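Local coordinates for coiled-coil quantitatively-enriched protein 1 (Schizosaccharomyces pombe, PDB 7CUJ) that links telomeres to the meiotic centrosome and is required for telomere clustering in meiosis, telomere length regulation and chromosome segregation, at residues A[11-17]-A[208-214]; A[61-66]-A[189-193]; A[219-224]-A[307-311]. All coordinates share one frame; numbering follows the deposited sequence.

Interaction 1: A[11-17]-A[208-214]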
loop_
_atom_site.group_PDB
_atom_site.type_symbol
_atom_site.label_atom_id
_atom_site.label_comp_id
_atom_site.label_asym_id
_atom_site.label_seq_id
_atom_site.Cartn_x
_atom_site.Cartn_y
_atom_site.Cartn_z
ATOM N N VAL A 11 36.228 -15.273 7.365
ATOM C CA VAL A 11 34.879 -14.931 7.786
ATOM C C VAL A 11 33.969 -16.108 7.440
ATOM O O VAL A 11 33.805 -16.433 6.268
ATOM C CB VAL A 11 34.406 -13.638 7.092
ATOM C CG1 VAL A 11 32.963 -13.290 7.436
ATOM C CG2 VAL A 11 35.330 -12.463 7.384
ATOM N N LEU A 12 33.377 -16.734 8.467
ATOM C CA LEU A 12 32.572 -17.932 8.281
ATOM C C LEU A 12 31.133 -17.689 8.737
ATOM O O LEU A 12 30.902 -17.036 9.755
ATOM C CB LEU A 12 33.200 -19.090 9.064
ATOM C CG LEU A 12 34.626 -19.477 8.667
ATOM C CD1 LEU A 12 35.221 -20.450 9.672
ATOM C CD2 LEU A 12 34.665 -20.070 7.264
ATOM N N ASP A 13 30.180 -18.255 7.983
ATOM C CA ASP A 13 28.760 -18.073 8.234
ATOM C C ASP A 13 28.179 -19.291 8.948
ATOM O O ASP A 13 28.490 -20.427 8.605
ATOM C CB ASP A 13 27.986 -17.850 6.934
ATOM C CG ASP A 13 28.534 -16.712 6.094
ATOM O OD1 ASP A 13 29.091 -15.764 6.685
ATOM O OD2 ASP A 13 28.406 -16.787 4.855
ATOM N N ILE A 14 27.307 -19.018 9.923
ATOM C CA ILE A 14 26.524 -20.031 10.608
ATOM C C ILE A 14 25.054 -19.787 10.276
ATOM O O ILE A 14 24.431 -18.865 10.803
ATOM C CB ILE A 14 26.798 -20.001 12.126
ATOM C CG1 ILE A 14 28.286 -20.206 12.430
ATOM C CG2 ILE A 14 25.926 -21.014 12.855
ATOM C CD1 ILE A 14 28.705 -19.796 13.823
ATOM N N GLY A 15 24.521 -20.614 9.373
ATOM C CA GLY A 15 23.124 -20.533 8.985
ATOM C C GLY A 15 22.218 -21.160 10.039
ATOM O O GLY A 15 22.309 -22.355 10.308
ATOM N N LEU A 16 21.342 -20.333 10.618
ATOM C CA LEU A 16 20.419 -20.762 11.655
ATOM C C LEU A 16 18.990 -20.507 11.186
ATOM O O LEU A 16 18.700 -19.453 10.619
ATOM C CB LEU A 16 20.710 -19.973 12.935
ATOM C CG LEU A 16 22.045 -20.269 13.616
ATOM C CD1 LEU A 16 22.378 -19.193 14.637
ATOM C CD2 LEU A 16 22.024 -21.637 14.280
ATOM N N PRO A 17 18.048 -21.448 11.421
ATOM C CA PRO A 17 16.688 -21.309 10.897
ATOM C C PRO A 17 15.851 -20.316 11.701
ATOM O O PRO A 17 16.065 -20.139 12.899
ATOM C CB PRO A 17 16.120 -22.730 11.030
ATOM C CG PRO A 17 16.861 -23.319 12.218
ATOM C CD PRO A 17 18.239 -22.687 12.194
ATOM N N VAL A 208 36.240 -14.805 12.614
ATOM C CA VAL A 208 34.956 -14.124 12.538
ATOM C C VAL A 208 33.867 -15.143 12.210
ATOM O O VAL A 208 33.887 -15.767 11.150
ATOM C CB VAL A 208 34.976 -12.965 11.521
ATOM C CG1 VAL A 208 33.578 -12.436 11.229
ATOM C CG2 VAL A 208 35.885 -11.832 11.970
ATOM N N LEU A 209 32.919 -15.289 13.143
ATOM C CA LEU A 209 31.727 -16.103 12.964
ATOM C C LEU A 209 30.537 -15.171 12.767
ATOM O O LEU A 209 30.407 -14.177 13.477
ATOM C CB LEU A 209 31.536 -16.962 14.218
ATOM C CG LEU A 209 32.126 -18.373 14.188
ATOM C CD1 LEU A 209 33.536 -18.394 13.619
ATOM C CD2 LEU A 209 32.104 -18.988 15.579
ATOM N N ARG A 210 29.676 -15.499 11.797
ATOM C CA ARG A 210 28.470 -14.725 11.546
ATOM C C ARG A 210 27.243 -15.611 11.749
ATOM O O ARG A 210 27.112 -16.651 11.108
ATOM C CB ARG A 210 28.476 -14.135 10.132
ATOM C CG ARG A 210 29.555 -13.088 9.892
ATOM C CD ARG A 210 29.292 -12.306 8.621
ATOM N NE ARG A 210 29.358 -13.134 7.423
ATOM C CZ ARG A 210 29.001 -12.735 6.207
ATOM N NH1 ARG A 210 28.542 -11.511 6.016
ATOM N NH2 ARG A 210 29.104 -13.561 5.182
ATOM N N LEU A 211 26.364 -15.185 12.660
ATOM C CA LEU A 211 25.057 -15.796 12.832
ATOM C C LEU A 211 24.114 -15.153 11.817
ATOM O O LEU A 211 23.817 -13.962 11.906
ATOM C CB LEU A 211 24.583 -15.548 14.271
ATOM C CG LEU A 211 25.091 -16.505 15.355
ATOM C CD1 LEU A 211 26.490 -17.030 15.068
ATOM C CD2 LEU A 211 25.030 -15.854 16.727
ATOM N N ILE A 212 23.681 -15.954 10.836
ATOM C CA ILE A 212 22.853 -15.480 9.742
ATOM C C ILE A 212 21.599 -16.346 9.676
ATOM O O ILE A 212 21.688 -17.560 9.508
ATOM C CB ILE A 212 23.639 -15.492 8.413
ATOM C CG1 ILE A 212 24.829 -14.526 8.461
ATOM C CG2 ILE A 212 22.716 -15.186 7.242
ATOM C CD1 ILE A 212 25.758 -14.612 7.271
ATOM N N HIS A 213 20.432 -15.706 9.808
ATOM C CA HIS A 213 19.169 -16.422 9.735
ATOM C C HIS A 213 18.867 -16.813 8.291
ATOM O O HIS A 213 18.934 -15.977 7.390
ATOM C CB HIS A 213 18.030 -15.612 10.365
ATOM C CG HIS A 213 17.766 -15.974 11.787
ATOM N ND1 HIS A 213 17.816 -15.044 12.804
ATOM C CD2 HIS A 213 17.460 -17.155 12.364
ATOM C CE1 HIS A 213 17.549 -15.637 13.950
ATOM N NE2 HIS A 213 17.323 -16.930 13.708
ATOM N N LEU A 214 18.533 -18.094 8.100
ATOM C CA LEU A 214 18.211 -18.635 6.789
ATOM C C LEU A 214 16.909 -18.010 6.293
ATOM O O LEU A 214 15.882 -18.074 6.972
ATOM C CB LEU A 214 18.094 -20.161 6.877
ATOM C CG LEU A 214 19.404 -20.937 7.037
ATOM C CD1 LEU A 214 19.139 -22.334 7.577
ATOM C CD2 LEU A 214 20.149 -21.027 5.716
HETATM O O HOH W 1 15.059 -18.401 15.407
#

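Interaction 2: A[61-66]-A[189-193]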
loop_
_atom_site.group_PDB
_atom_site.type_symbol
_atom_site.label_atom_id
_atom_site.label_comp_id
_atom_site.label_asym_id
_atom_site.label_seq_id
_atom_site.Cartn_x
_atom_site.Cartn_y
_atom_site.Cartn_z
ATOM N N HIS A 61 15.745 -6.472 9.675
ATOM C CA HIS A 61 16.884 -6.637 10.567
ATOM C C HIS A 61 16.409 -6.966 11.979
ATOM O O HIS A 61 16.949 -7.873 12.610
ATOM C CB HIS A 61 17.770 -5.383 10.576
ATOM C CG HIS A 61 18.755 -5.336 9.460
ATOM N ND1 HIS A 61 19.621 -6.379 9.196
ATOM C CD2 HIS A 61 19.028 -4.378 8.551
ATOM C CE1 HIS A 61 20.377 -6.067 8.165
ATOM N NE2 HIS A 61 20.036 -4.843 7.752
ATOM N N ASN A 62 15.396 -6.228 12.456
ATOM C CA ASN A 62 14.922 -6.351 13.827
ATOM C C ASN A 62 14.339 -7.743 14.065
ATOM O O ASN A 62 14.652 -8.374 15.073
ATOM C CB ASN A 62 13.925 -5.251 14.207
ATOM C CG ASN A 62 14.537 -3.867 14.230
ATOM O OD1 ASN A 62 15.759 -3.716 14.256
ATOM N ND2 ASN A 62 13.692 -2.847 14.212
ATOM N N ILE A 63 13.498 -8.203 13.128
ATOM C CA ILE A 63 12.875 -9.517 13.199
ATOM C C ILE A 63 13.964 -10.588 13.255
ATOM O O ILE A 63 13.826 -11.578 13.973
ATOM C CB ILE A 63 11.891 -9.725 12.026
ATOM C CG1 ILE A 63 10.673 -8.801 12.150
ATOM C CG2 ILE A 63 11.474 -11.184 11.897
ATOM C CD1 ILE A 63 9.962 -8.518 10.841
ATOM N N ALA A 64 15.053 -10.359 12.510
ATOM C CA ALA A 64 16.155 -11.301 12.403
ATOM C C ALA A 64 17.004 -11.283 13.672
ATOM O O ALA A 64 17.662 -12.271 13.988
ATOM C CB ALA A 64 16.983 -10.995 11.177
ATOM N N LYS A 65 17.000 -10.153 14.389
ATOM C CA LYS A 65 17.699 -10.065 15.664
ATOM C C LYS A 65 16.900 -10.828 16.715
ATOM O O LYS A 65 17.372 -11.835 17.239
ATOM C CB LYS A 65 17.925 -8.609 16.077
ATOM C CG LYS A 65 19.012 -7.883 15.302
ATOM C CD LYS A 65 19.102 -6.411 15.645
ATOM C CE LYS A 65 19.341 -5.551 14.420
ATOM N NZ LYS A 65 19.364 -4.107 14.756
ATOM N N HIS A 66 15.682 -10.350 16.995
ATOM C CA HIS A 66 14.762 -11.053 17.874
ATOM C C HIS A 66 13.345 -10.536 17.663
ATOM O O HIS A 66 13.127 -9.327 17.655
ATOM C CB HIS A 66 15.181 -10.895 19.341
ATOM C CG HIS A 66 14.728 -12.024 20.202
ATOM N ND1 HIS A 66 15.599 -12.994 20.651
ATOM C CD2 HIS A 66 13.510 -12.359 20.679
ATOM C CE1 HIS A 66 14.940 -13.866 21.386
ATOM N NE2 HIS A 66 13.655 -13.501 21.415
ATOM N N TYR A 189 26.361 -11.317 16.081
ATOM C CA TYR A 189 25.016 -11.790 16.365
ATOM C C TYR A 189 24.117 -11.537 15.155
ATOM O O TYR A 189 23.230 -12.336 14.866
ATOM C CB TYR A 189 24.462 -11.156 17.646
ATOM C CG TYR A 189 23.062 -11.596 17.996
ATOM C CD1 TYR A 189 22.843 -12.703 18.803
ATOM C CD2 TYR A 189 21.952 -10.918 17.511
ATOM C CE1 TYR A 189 21.560 -13.120 19.124
ATOM C CE2 TYR A 189 20.663 -11.320 17.824
ATOM C CZ TYR A 189 20.467 -12.426 18.632
ATOM O OH TYR A 189 19.204 -12.829 18.946
ATOM N N ASP A 190 24.371 -10.427 14.452
ATOM C CA ASP A 190 23.517 -9.984 13.360
ATOM C C ASP A 190 24.352 -9.269 12.300
ATOM O O ASP A 190 25.431 -8.754 12.591
ATOM C CB ASP A 190 22.364 -9.113 13.871
ATOM C CG ASP A 190 22.829 -7.863 14.598
ATOM O OD1 ASP A 190 23.268 -6.910 13.914
ATOM O OD2 ASP A 190 22.768 -7.859 15.843
ATOM N N ILE A 191 23.814 -9.238 11.074
ATOM C CA ILE A 191 24.498 -8.711 9.905
ATOM C C ILE A 191 24.583 -7.189 9.991
ATOM O O ILE A 191 25.564 -6.610 9.533
ATOM C CB ILE A 191 23.826 -9.207 8.606
ATOM C CG1 ILE A 191 24.250 -10.639 8.263
ATOM C CG2 ILE A 191 24.060 -8.256 7.440
ATOM C CD1 ILE A 191 25.736 -10.814 8.013
ATOM N N GLU A 192 23.562 -6.552 10.580
ATOM C CA GLU A 192 23.584 -5.111 10.790
ATOM C C GLU A 192 24.867 -4.725 11.528
ATOM O O GLU A 192 25.541 -3.772 11.141
ATOM C CB GLU A 192 22.330 -4.637 11.530
ATOM C CG GLU A 192 22.202 -3.123 11.592
ATOM C CD GLU A 192 20.995 -2.575 12.342
ATOM O OE1 GLU A 192 19.885 -3.123 12.168
ATOM O OE2 GLU A 192 21.166 -1.596 13.101
ATOM N N ALA A 193 25.202 -5.488 12.577
ATOM C CA ALA A 193 26.410 -5.263 13.358
ATOM C C ALA A 193 27.646 -5.477 12.489
ATOM O O ALA A 193 28.622 -4.745 12.618
ATOM C CB ALA A 193 26.429 -6.156 14.576
HETATM O O HOH W 2 20.936 -7.952 11.137
#

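Interaction 3: A[219-224]-A[307-311]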
loop_
_atom_site.group_PDB
_atom_site.type_symbol
_atom_site.label_atom_id
_atom_site.label_comp_id
_atom_site.label_asym_id
_atom_site.label_seq_id
_atom_site.Cartn_x
_atom_site.Cartn_y
_atom_site.Cartn_z
ATOM N N HIS A 219 20.556 -13.217 5.099
ATOM C CA HIS A 219 20.896 -14.140 4.028
ATOM C C HIS A 219 21.022 -13.391 2.703
ATOM O O HIS A 219 21.959 -13.634 1.945
ATOM C CB HIS A 219 19.848 -15.259 3.956
ATOM C CG HIS A 219 20.278 -16.451 3.172
ATOM N ND1 HIS A 219 19.574 -17.640 3.204
ATOM C CD2 HIS A 219 21.328 -16.653 2.348
ATOM C CE1 HIS A 219 20.167 -18.522 2.424
ATOM N NE2 HIS A 219 21.247 -17.940 1.891
ATOM N N ALA A 220 20.076 -12.476 2.445
ATOM C CA ALA A 220 20.027 -11.722 1.202
ATOM C C ALA A 220 21.224 -10.777 1.094
ATOM O O ALA A 220 21.856 -10.697 0.042
ATOM C CB ALA A 220 18.715 -10.980 1.090
ATOM N N ILE A 221 21.529 -10.070 2.187
ATOM C CA ILE A 221 22.681 -9.182 2.235
ATOM C C ILE A 221 23.954 -9.984 1.950
ATOM O O ILE A 221 24.832 -9.515 1.225
ATOM C CB ILE A 221 22.737 -8.417 3.574
ATOM C CG1 ILE A 221 21.643 -7.344 3.643
ATOM C CG2 ILE A 221 24.120 -7.823 3.810
ATOM C CD1 ILE A 221 21.308 -6.877 5.041
ATOM N N LYS A 222 24.031 -11.202 2.504
ATOM C CA LYS A 222 25.174 -12.084 2.314
ATOM C C LYS A 222 25.389 -12.368 0.825
ATOM O O LYS A 222 26.518 -12.286 0.346
ATOM C CB LYS A 222 25.046 -13.335 3.196
ATOM C CG LYS A 222 25.459 -14.663 2.570
ATOM C CD LYS A 222 26.951 -14.855 2.409
ATOM C CE LYS A 222 27.292 -15.851 1.320
ATOM N NZ LYS A 222 28.757 -15.960 1.111
ATOM N N CYS A 223 24.301 -12.667 0.101
ATOM C CA CYS A 223 24.379 -13.143 -1.274
ATOM C C CYS A 223 24.655 -12.003 -2.255
ATOM O O CYS A 223 25.035 -12.259 -3.395
ATOM C CB CYS A 223 23.105 -13.873 -1.683
ATOM S SG CYS A 223 22.885 -15.466 -0.848
ATOM N N PHE A 224 24.454 -10.752 -1.816
ATOM C CA PHE A 224 24.658 -9.602 -2.685
ATOM C C PHE A 224 25.713 -8.664 -2.102
ATOM O O PHE A 224 25.876 -7.543 -2.579
ATOM C CB PHE A 224 23.330 -8.904 -3.002
ATOM C CG PHE A 224 22.364 -9.746 -3.797
ATOM C CD1 PHE A 224 21.447 -10.565 -3.155
ATOM C CD2 PHE A 224 22.382 -9.738 -5.185
ATOM C CE1 PHE A 224 20.565 -11.354 -3.879
ATOM C CE2 PHE A 224 21.497 -10.525 -5.910
ATOM C CZ PHE A 224 20.592 -11.334 -5.256
ATOM N N LEU A 307 25.920 -20.899 3.201
ATOM C CA LEU A 307 24.546 -20.500 2.946
ATOM C C LEU A 307 24.253 -20.676 1.460
ATOM O O LEU A 307 25.100 -20.353 0.626
ATOM C CB LEU A 307 24.359 -19.042 3.377
ATOM C CG LEU A 307 24.424 -18.795 4.882
ATOM C CD1 LEU A 307 24.682 -17.327 5.165
ATOM C CD2 LEU A 307 23.143 -19.249 5.562
ATOM N N MET A 308 23.061 -21.203 1.146
ATOM C CA MET A 308 22.684 -21.444 -0.240
ATOM C C MET A 308 22.547 -20.112 -0.973
ATOM O O MET A 308 22.142 -19.116 -0.383
ATOM C CB MET A 308 21.398 -22.273 -0.369
ATOM C CG MET A 308 20.154 -21.613 0.193
ATOM S SD MET A 308 18.677 -22.622 -0.103
ATOM C CE MET A 308 18.993 -24.014 0.983
ATOM N N ASP A 309 22.921 -20.108 -2.256
ATOM C CA ASP A 309 22.996 -18.889 -3.047
ATOM C C ASP A 309 21.598 -18.508 -3.528
ATOM O O ASP A 309 20.861 -19.357 -4.024
ATOM C CB ASP A 309 23.973 -19.048 -4.216
ATOM C CG ASP A 309 24.342 -17.744 -4.907
ATOM O OD1 ASP A 309 23.800 -16.686 -4.520
ATOM O OD2 ASP A 309 25.178 -17.794 -5.828
ATOM N N LEU A 310 21.257 -17.219 -3.396
ATOM C CA LEU A 310 19.923 -16.733 -3.722
ATOM C C LEU A 310 19.964 -15.790 -4.924
ATOM O O LEU A 310 19.001 -15.062 -5.165
ATOM C CB LEU A 310 19.330 -16.017 -2.502
ATOM C CG LEU A 310 19.190 -16.843 -1.224
ATOM C CD1 LEU A 310 18.761 -15.954 -0.064
ATOM C CD2 LEU A 310 18.211 -17.994 -1.410
ATOM N N ALA A 311 21.067 -15.824 -5.683
ATOM C CA ALA A 311 21.297 -14.896 -6.782
ATOM C C ALA A 311 20.261 -15.079 -7.890
ATOM O O ALA A 311 19.961 -14.130 -8.609
ATOM C CB ALA A 311 22.705 -15.048 -7.309
#

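Interaction 1: A[11-17]-A[208-214]
Leu12 and Arg210 meet through their backbones in a parallel beta ladder, and Arg210 also grips Asp13 from its side chain. Strand 11-16, outermost in the sheet within this chain, pairs in register with 208-213. The sheet is parallel with helices on both faces, as in alpha/beta folds. Leu12, Ile14 and Leu16 donate N-H to the carbonyls of Val208, Arg210 and Ile212. In return their own carbonyls accept from the N-H of Arg210, Ile212 and Leu214.

On the face carrying Asp13 and Arg210, the guanidinium approaches side-on. NE and NH2 of Arg210 both reach Asp13 OD1, each at 2.7 Å. Both bonds are bent, with N-H...O angles near 130°. The carboxylate and guanidinium planes are 47° apart. A bend in the arginine chain (chi3 -65°) turns its end to the acid. Ile212 CD1 lies over one face of the guanidinium and Val11 CG1 is 3.6 Å from Arg210 NE. At Gly15 a CB would point to this face and come tight against Leu214 CD2.

The face with Leu12, Ile14 and Leu16 is largely apolar. Ile14 CD1 packs on Leu209 CG at 3.7 Å and on Leu211 CD1 at 3.8 Å. Leu16 CD1 touches Leu211 CG at 3.9 Å. At the strand end the edge of the His213 ring meets Pro17 O, with His213 CD2 3.3 Å from that oxygen. A water lies within hydrogen-bonding distance of both Pro17 O and His213 NE2.

Helices 102-112 and 275-294 cover the Ile14 face. On the other side, Tyr194 of helix 191-200 makes a cation-pi contact with Arg210.

Arg210 is buried, and the carboxylate of Asp13 probably balances its charge; the salt bridge spans the two strands beside the backbone ladder.

Interaction 2: A[61-66]-A[189-193]
Glu192 stretches toward Lys65 because its chi1 of -171° sets CG opposite the backbone N and the chain runs on extended, while Lys65 bends at chi3 (-140°) to bring NZ to it. The site joins the C-terminal end of helix 47-65 to the N-cap of helix 191-200. Asp190 is that N-cap, and its OD1 accepts from Ala193 N at 2.7 Å.

Lys65 NZ lies 2.8 Å from Glu192 OE1, a salt bridge whose hydrogen bond is weak. The two side chains cross at about a right angle. NZ also bonds to Ser127 O, and Gln58 donates to Glu192 OE1, so each member of the pair has a second partner. The aliphatic part of Lys65 packs on the capping acid, with CG 3.8 Å from Asp190 OD2.

Glu192 CB sits over one face of the His61 ring in a CH-pi contact, 4.1 Å from the ring centroid. Ile191 CG2 is at the edge of that ring. Water 2 joins His61 ND1 to Glu192 N, from which it accepts.

A methionine in place of Lys65 would probably leave the Glu192 carboxylate without its charged mate and Ser127 O without this donor.

Where helix 47-65 ends, Tyr189 reaches across with its ring edge toward the backbone, and Tyr189 OH donates to Lys65 O at 2.7 Å.

Interaction 3: A[219-224]-A[307-311]
This is a loop-on-helix contact: residues 307-311, in the loop after helix 275-294, run over helix 217-223, and the His219 ring is the main point of contact. The contact is partly buried and lies toward the outside of the alpha/beta fold.

The His219 ring is sandwiched between two leucines. Leu310 CD1 stands over the centre of one face, 3.5 Å from the ring centroid, in a CH-pi contact. Leu307 CD2 covers the opposite face. A chi1 of -164° swings the His219 ring away from its own backbone N and out to the loop. There NE2 donates to Met308 O at 2.7 Å, in the carbonyl plane, though the oxygen is tilted 19° from the ring plane.

One turn on, Cys223 SG accepts a weak hydrogen bond from Leu310 N at 3.5 Å and touches Leu310 CB at 4.0 Å. Asp309 OD1 accepts from Ala311 N, an Asx turn that shapes the loop here. Phe224 CZ reaches Ala311 CA at 3.9 Å.

Gly215 N donates to His219 ND1. With NE2 giving its proton to Met308 O, the ring is probably neutral and its rotation is fixed at both nitrogens.

Interaction 1 contains strand 208-213, and interactions 2 and 3 lie next to it. Each lies about 11 Å from interaction 1, centre to centre, and they are about 15 Å from each other. Interaction 2 is nested along the chain inside the loop closed by interaction 1; interaction 3 follows both. Helix 191-200, strand 208-213 and helix 217-223 are consecutive, and each supplies one contact. A weak hydrogen bond joins His213 ND1 to Ala64 O, Ile221 meets His61 and Ile191, and Leu307 rests on Ile212. In this alpha/beta part of the longer telomere protein, the first strand joins the sheet edge, helix 47-65 packs by helix 191-200, and the C-terminal loop packs on helix 217-223.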